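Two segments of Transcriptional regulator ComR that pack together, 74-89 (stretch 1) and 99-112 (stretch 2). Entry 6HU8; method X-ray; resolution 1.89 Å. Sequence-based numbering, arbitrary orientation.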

# COMPACT_ATOMS: atom_id res chain seq x y z
N ILE A 74 -11.50 -8.97 14.93
CA ILE A 74 -11.04 -7.61 15.13
C ILE A 74 -12.26 -6.71 15.32
O ILE A 74 -13.22 -6.81 14.58
N PRO A 75 -12.23 -5.87 16.36
CA PRO A 75 -13.38 -5.00 16.65
C PRO A 75 -13.70 -4.01 15.52
O PRO A 75 -12.79 -3.56 14.83
N ASP A 76 -14.98 -3.68 15.35
CA ASP A 76 -15.39 -2.69 14.35
C ASP A 76 -14.64 -1.37 14.54
O ASP A 76 -14.35 -0.69 13.57
N THR A 77 -14.35 -1.02 15.78
CA THR A 77 -13.66 0.22 16.12
C THR A 77 -12.27 0.34 15.47
O THR A 77 -11.85 1.43 15.07
N TYR A 78 -11.57 -0.78 15.37
CA TYR A 78 -10.27 -0.79 14.70
C TYR A 78 -10.44 -0.37 13.24
O TYR A 78 -9.75 0.53 12.75
N TYR A 79 -11.35 -1.04 12.56
CA TYR A 79 -11.58 -0.75 11.15
C TYR A 79 -11.99 0.69 10.93
O TYR A 79 -11.62 1.28 9.95
N GLU A 80 -12.76 1.26 11.86
CA GLU A 80 -13.18 2.65 11.72
C GLU A 80 -11.98 3.59 11.79
O GLU A 80 -11.87 4.53 11.01
N MET A 81 -11.09 3.32 12.74
CA MET A 81 -9.90 4.15 12.90
C MET A 81 -8.89 3.95 11.77
O MET A 81 -8.25 4.90 11.34
N LYS A 82 -8.77 2.71 11.30
CA LYS A 82 -7.94 2.44 10.12
C LYS A 82 -8.50 3.18 8.91
O LYS A 82 -7.76 3.81 8.15
N ASN A 83 -9.82 3.11 8.75
CA ASN A 83 -10.46 3.82 7.64
C ASN A 83 -10.19 5.32 7.71
O ASN A 83 -9.79 5.93 6.72
N ARG A 84 -10.40 5.92 8.89
CA ARG A 84 -10.14 7.36 9.05
C ARG A 84 -8.68 7.70 8.76
O ARG A 84 -8.39 8.69 8.07
N LEU A 85 -7.77 6.88 9.29
CA LEU A 85 -6.32 7.03 9.08
C LEU A 85 -5.91 7.04 7.61
O LEU A 85 -5.18 7.93 7.17
N ILE A 86 -6.36 6.05 6.85
CA ILE A 86 -5.97 5.89 5.45
C ILE A 86 -6.55 7.00 4.57
O ILE A 86 -5.93 7.39 3.58
N LYS A 87 -7.72 7.50 4.96
CA LYS A 87 -8.43 8.56 4.24
C LYS A 87 -7.81 9.95 4.45
O LYS A 87 -8.07 10.88 3.69
N PHE A 88 -7.01 10.06 5.50
CA PHE A 88 -6.38 11.32 5.92
C PHE A 88 -5.23 11.74 4.98
O PHE A 88 -4.18 11.09 4.95
N PRO A 89 -5.42 12.82 4.19
CA PRO A 89 -4.32 13.27 3.33
C PRO A 89 -3.37 14.22 4.06
O PRO A 89 -3.76 14.85 5.03
N GLN A 99 0.06 14.70 12.43
CA GLN A 99 -1.28 14.28 12.82
C GLN A 99 -1.51 12.82 12.46
O GLN A 99 -2.04 12.06 13.26
N LYS A 100 -1.10 12.45 11.25
CA LYS A 100 -1.28 11.10 10.73
C LYS A 100 -0.43 10.10 11.50
O LYS A 100 -0.89 9.00 11.81
N LEU A 101 0.81 10.46 11.80
CA LEU A 101 1.68 9.58 12.58
C LEU A 101 1.10 9.38 13.98
O LEU A 101 1.19 8.28 14.54
N ASP A 102 0.48 10.42 14.54
CA ASP A 102 -0.15 10.28 15.85
C ASP A 102 -1.35 9.33 15.78
O ASP A 102 -1.61 8.60 16.72
N LEU A 103 -2.06 9.34 14.65
CA LEU A 103 -3.21 8.45 14.50
C LEU A 103 -2.75 7.00 14.46
O LEU A 103 -3.34 6.14 15.09
N ILE A 104 -1.68 6.76 13.70
CA ILE A 104 -1.08 5.44 13.58
C ILE A 104 -0.65 4.93 14.94
O ILE A 104 -0.95 3.80 15.30
N GLU A 105 0.06 5.78 15.67
CA GLU A 105 0.53 5.42 17.01
C GLU A 105 -0.63 5.04 17.92
O GLU A 105 -0.57 4.07 18.69
N ASP A 106 -1.71 5.81 17.79
CA ASP A 106 -2.91 5.63 18.59
C ASP A 106 -3.55 4.27 18.31
O ASP A 106 -3.82 3.49 19.22
N VAL A 107 -3.79 3.99 17.03
CA VAL A 107 -4.38 2.73 16.60
C VAL A 107 -3.53 1.55 17.04
O VAL A 107 -4.05 0.56 17.54
N TYR A 108 -2.21 1.66 16.85
CA TYR A 108 -1.32 0.58 17.25
C TYR A 108 -1.44 0.33 18.75
O TYR A 108 -1.62 -0.79 19.18
N ASN A 109 -1.37 1.39 19.55
CA ASN A 109 -1.46 1.26 21.00
C ASN A 109 -2.77 0.62 21.46
O ASN A 109 -2.79 -0.15 22.43
N GLN A 110 -3.85 0.91 20.75
CA GLN A 110 -5.17 0.43 21.14
C GLN A 110 -5.46 -1.00 20.71
O GLN A 110 -6.35 -1.64 21.28
N PHE A 111 -4.75 -1.51 19.70
CA PHE A 111 -5.14 -2.78 19.09
C PHE A 111 -4.02 -3.75 18.75
O PHE A 111 -4.31 -4.86 18.30
N PHE A 112 -2.77 -3.37 18.97
CA PHE A 112 -1.64 -4.16 18.49
C PHE A 112 -1.71 -5.64 18.91
O PHE A 112 -1.15 -6.51 18.24

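The two helices of ComR pack almost antiparallel (162° between their directions, axes 9.9 Å apart at closest approach), burying 752 Å² in all; Tyr78 lies level with Phe111, Met81 with Val107 and Leu85 with Leu103. At one end Phe111 (chi1 m, chi2 -73°) points toward the first helix and lays a ring face over Tyr78, whose CB stands 3.9 Å from the Phe111 ring centroid, almost on the ring normal. Tyr78 leaves its backbone sideways, with chi1 t: its ring edge meets the Phe111 face in an offset edge-to-face pair (planes at 75°), and its CE1 reaches Val107 CG1 at 3.5 Å. Tyr78 OH is hydrogen-bonded elsewhere in the structure. Pro75 CG and Phe111 CE1, 4.2 Å apart, extend the apolar contact, and Thr77 (p) brings OG1 to 3.4 Å from Phe111 CZ.

Met81 is the central knob, set among Val107, Gln110, Asp106 and Phe111. Its m, t, p conformation places SD at the edge of the Phe111 ring, 3.8 Å from Phe111 CE2, and turns CE to 3.6 Å from Val107 CG2. Beside it, Gln110 NE2 donates to Asp106 OD1 (2.8 Å), a bond within the second helix that links two walls of the hole.

Leu85 leaves its backbone sideways, but t, p rotamers bring CD1 within 3.5 Å of Ile104 CG1 and 4.3 Å of Leu103 CB. Beyond the helix, Phe88 (t) points toward the second helix, its CD2 4.0 Å from Leu103 CD1 and its CZ 3.8 Å from Gln99 CB. Lys100 is fully extended, all four chi angles t, so its aliphatic chain passes Leu85 and Phe88 while NZ reaches the end of the first helix. There NZ donates to Phe88 O (2.7 Å) and to water 1 (NZ to water O, 2.6 Å), which in turn donates to Ile86 O.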

# COMPACT_ATOMS: atom_id res chain seq x y z
CB ILE A 74 -10.18 -7.16 13.93
CG1 ILE A 74 -9.09 -8.20 13.63
CG2 ILE A 74 -9.58 -5.78 14.15
CD1 ILE A 74 -8.34 -7.94 12.32
CB PRO A 75 -12.95 -4.25 17.92
CG PRO A 75 -11.91 -5.13 18.56
CD PRO A 75 -11.19 -5.80 17.41
CB ASP A 76 -16.90 -2.44 14.43
CG ASP A 76 -17.72 -3.59 13.87
OD1 ASP A 76 -17.14 -4.46 13.20
OD2 ASP A 76 -18.96 -3.61 14.09
CB THR A 77 -13.50 0.34 17.64
OG1 THR A 77 -12.96 -0.88 18.15
CG2 THR A 77 -14.85 0.60 18.32
CB TYR A 78 -9.60 -2.16 14.76
CG TYR A 78 -8.45 -2.24 13.78
CD1 TYR A 78 -7.23 -1.65 14.07
CD2 TYR A 78 -8.60 -2.87 12.55
CE1 TYR A 78 -6.17 -1.70 13.18
CE2 TYR A 78 -7.54 -2.92 11.63
CZ TYR A 78 -6.33 -2.34 11.96
OH TYR A 78 -5.27 -2.39 11.07
CB TYR A 79 -12.62 -1.71 10.57
CG TYR A 79 -12.10 -3.12 10.48
CD1 TYR A 79 -11.08 -3.44 9.60
CD2 TYR A 79 -12.63 -4.12 11.29
CE1 TYR A 79 -10.60 -4.72 9.51
CE2 TYR A 79 -12.15 -5.41 11.21
CZ TYR A 79 -11.13 -5.70 10.32
OH TYR A 79 -10.64 -6.99 10.23
CB GLU A 80 -14.20 3.03 12.80
CG GLU A 80 -15.53 2.30 12.68
CD GLU A 80 -16.38 2.44 13.94
OE1 GLU A 80 -16.20 3.44 14.68
OE2 GLU A 80 -17.21 1.54 14.20
CB MET A 81 -9.24 3.88 14.25
CG MET A 81 -10.11 4.26 15.43
SD MET A 81 -9.34 3.86 17.00
CE MET A 81 -7.93 4.96 17.00
CB LYS A 82 -7.86 0.94 9.83
CG LYS A 82 -6.98 0.57 8.62
CD LYS A 82 -7.04 -0.95 8.32
CE LYS A 82 -6.22 -1.35 7.09
NZ LYS A 82 -6.39 -2.81 6.72
CB ASN A 83 -11.97 3.53 7.62
CG ASN A 83 -12.66 4.08 6.37
OD1 ASN A 83 -12.38 3.64 5.26
ND2 ASN A 83 -13.58 5.02 6.56
CB ARG A 84 -10.51 7.82 10.46
CG ARG A 84 -12.01 7.98 10.69
CD ARG A 84 -12.32 8.39 12.13
NE ARG A 84 -13.49 7.68 12.64
CZ ARG A 84 -13.47 6.92 13.74
NH1 ARG A 84 -14.57 6.29 14.14
NH2 ARG A 84 -12.35 6.80 14.44
CB LEU A 85 -5.58 5.89 9.81
CG LEU A 85 -4.14 5.59 9.35
CD1 LEU A 85 -3.25 6.79 9.58
CD2 LEU A 85 -3.55 4.34 10.03
CB ILE A 86 -6.41 4.52 4.92
CG1 ILE A 86 -5.72 3.40 5.72
CG2 ILE A 86 -6.12 4.37 3.42
CD1 ILE A 86 -5.85 2.04 5.10
CB LYS A 87 -9.91 8.59 4.67
CG LYS A 87 -10.82 7.73 3.81
CD LYS A 87 -12.11 7.37 4.54
CE LYS A 87 -12.93 8.60 4.91
NZ LYS A 87 -14.23 8.15 5.48
CB PHE A 88 -5.88 11.15 7.36
CG PHE A 88 -5.55 12.44 8.06
CD1 PHE A 88 -4.37 13.11 7.79
CD2 PHE A 88 -6.41 12.95 9.02
CE1 PHE A 88 -4.06 14.29 8.45
CE2 PHE A 88 -6.10 14.12 9.69
CZ PHE A 88 -4.93 14.80 9.39
CB PRO A 89 -5.05 14.00 2.19
CG PRO A 89 -6.23 14.61 2.89
CD PRO A 89 -6.63 13.64 4.00
CB GLN A 99 -2.34 15.14 12.14
CG GLN A 99 -2.75 16.36 12.93
CD GLN A 99 -3.42 17.41 12.07
OE1 GLN A 99 -4.64 17.59 12.12
NE2 GLN A 99 -2.63 18.13 11.27
CB LYS A 100 -0.96 11.05 9.23
CG LYS A 100 -1.53 9.83 8.52
CD LYS A 100 -1.72 10.07 7.03
CE LYS A 100 -2.18 8.80 6.31
NZ LYS A 100 -2.46 9.05 4.86
CB LEU A 101 3.10 10.14 12.65
CG LEU A 101 3.84 10.25 11.32
CD1 LEU A 101 5.05 11.15 11.47
CD2 LEU A 101 4.25 8.88 10.81
CB ASP A 102 -0.58 11.63 16.40
CG ASP A 102 0.60 12.43 16.94
OD1 ASP A 102 1.66 11.82 17.21
OD2 ASP A 102 0.46 13.66 17.10
CB LEU A 103 -4.01 8.80 13.26
CG LEU A 103 -4.68 10.17 13.33
CD1 LEU A 103 -5.34 10.52 12.01
CD2 LEU A 103 -5.69 10.22 14.48
CB ILE A 104 0.14 5.46 12.64
CG1 ILE A 104 -0.30 5.83 11.22
CG2 ILE A 104 0.88 4.10 12.66
CD1 ILE A 104 0.81 6.35 10.36
CB GLU A 105 1.31 6.58 17.61
CG GLU A 105 1.70 6.37 19.06
CD GLU A 105 2.63 7.47 19.56
OE1 GLU A 105 3.60 7.78 18.84
OE2 GLU A 105 2.38 8.02 20.65
CB ASP A 106 -3.88 6.78 18.30
CG ASP A 106 -4.98 6.90 19.33
OD1 ASP A 106 -4.93 6.16 20.34
OD2 ASP A 106 -5.88 7.74 19.13
CB VAL A 107 -4.56 2.67 15.08
CG1 VAL A 107 -5.09 1.30 14.67
CG2 VAL A 107 -5.49 3.78 14.59
CB TYR A 108 0.14 0.90 16.87
CG TYR A 108 1.13 -0.15 17.37
CD1 TYR A 108 1.46 -1.26 16.61
CD2 TYR A 108 1.74 -0.01 18.61
CE1 TYR A 108 2.37 -2.20 17.06
CE2 TYR A 108 2.63 -0.93 19.08
CZ TYR A 108 2.95 -2.03 18.31
OH TYR A 108 3.84 -2.95 18.80
CB ASN A 109 -1.31 2.63 21.65
CG ASN A 109 0.12 3.12 21.61
OD1 ASN A 109 1.07 2.32 21.62
ND2 ASN A 109 0.29 4.44 21.58
CB GLN A 110 -6.25 1.34 20.56
CG GLN A 110 -6.25 2.75 21.13
CD GLN A 110 -7.51 3.52 20.79
OE1 GLN A 110 -8.63 3.04 21.01
NE2 GLN A 110 -7.35 4.72 20.25
CB PHE A 111 -5.93 -2.50 17.81
CG PHE A 111 -7.22 -1.78 18.05
CD1 PHE A 111 -8.30 -2.44 18.62
CD2 PHE A 111 -7.35 -0.44 17.74
CE1 PHE A 111 -9.49 -1.77 18.87
CE2 PHE A 111 -8.54 0.24 17.98
CZ PHE A 111 -9.60 -0.43 18.54
CB PHE A 112 -0.32 -3.57 18.98
CG PHE A 112 0.01 -3.93 20.41
CD1 PHE A 112 -0.50 -3.17 21.46
CD2 PHE A 112 0.80 -5.03 20.69
CE1 PHE A 112 -0.22 -3.51 22.76
CE2 PHE A 112 1.09 -5.37 22.00
CZ PHE A 112 0.58 -4.62 23.04
O HOH W 1 -2.94 6.97 3.33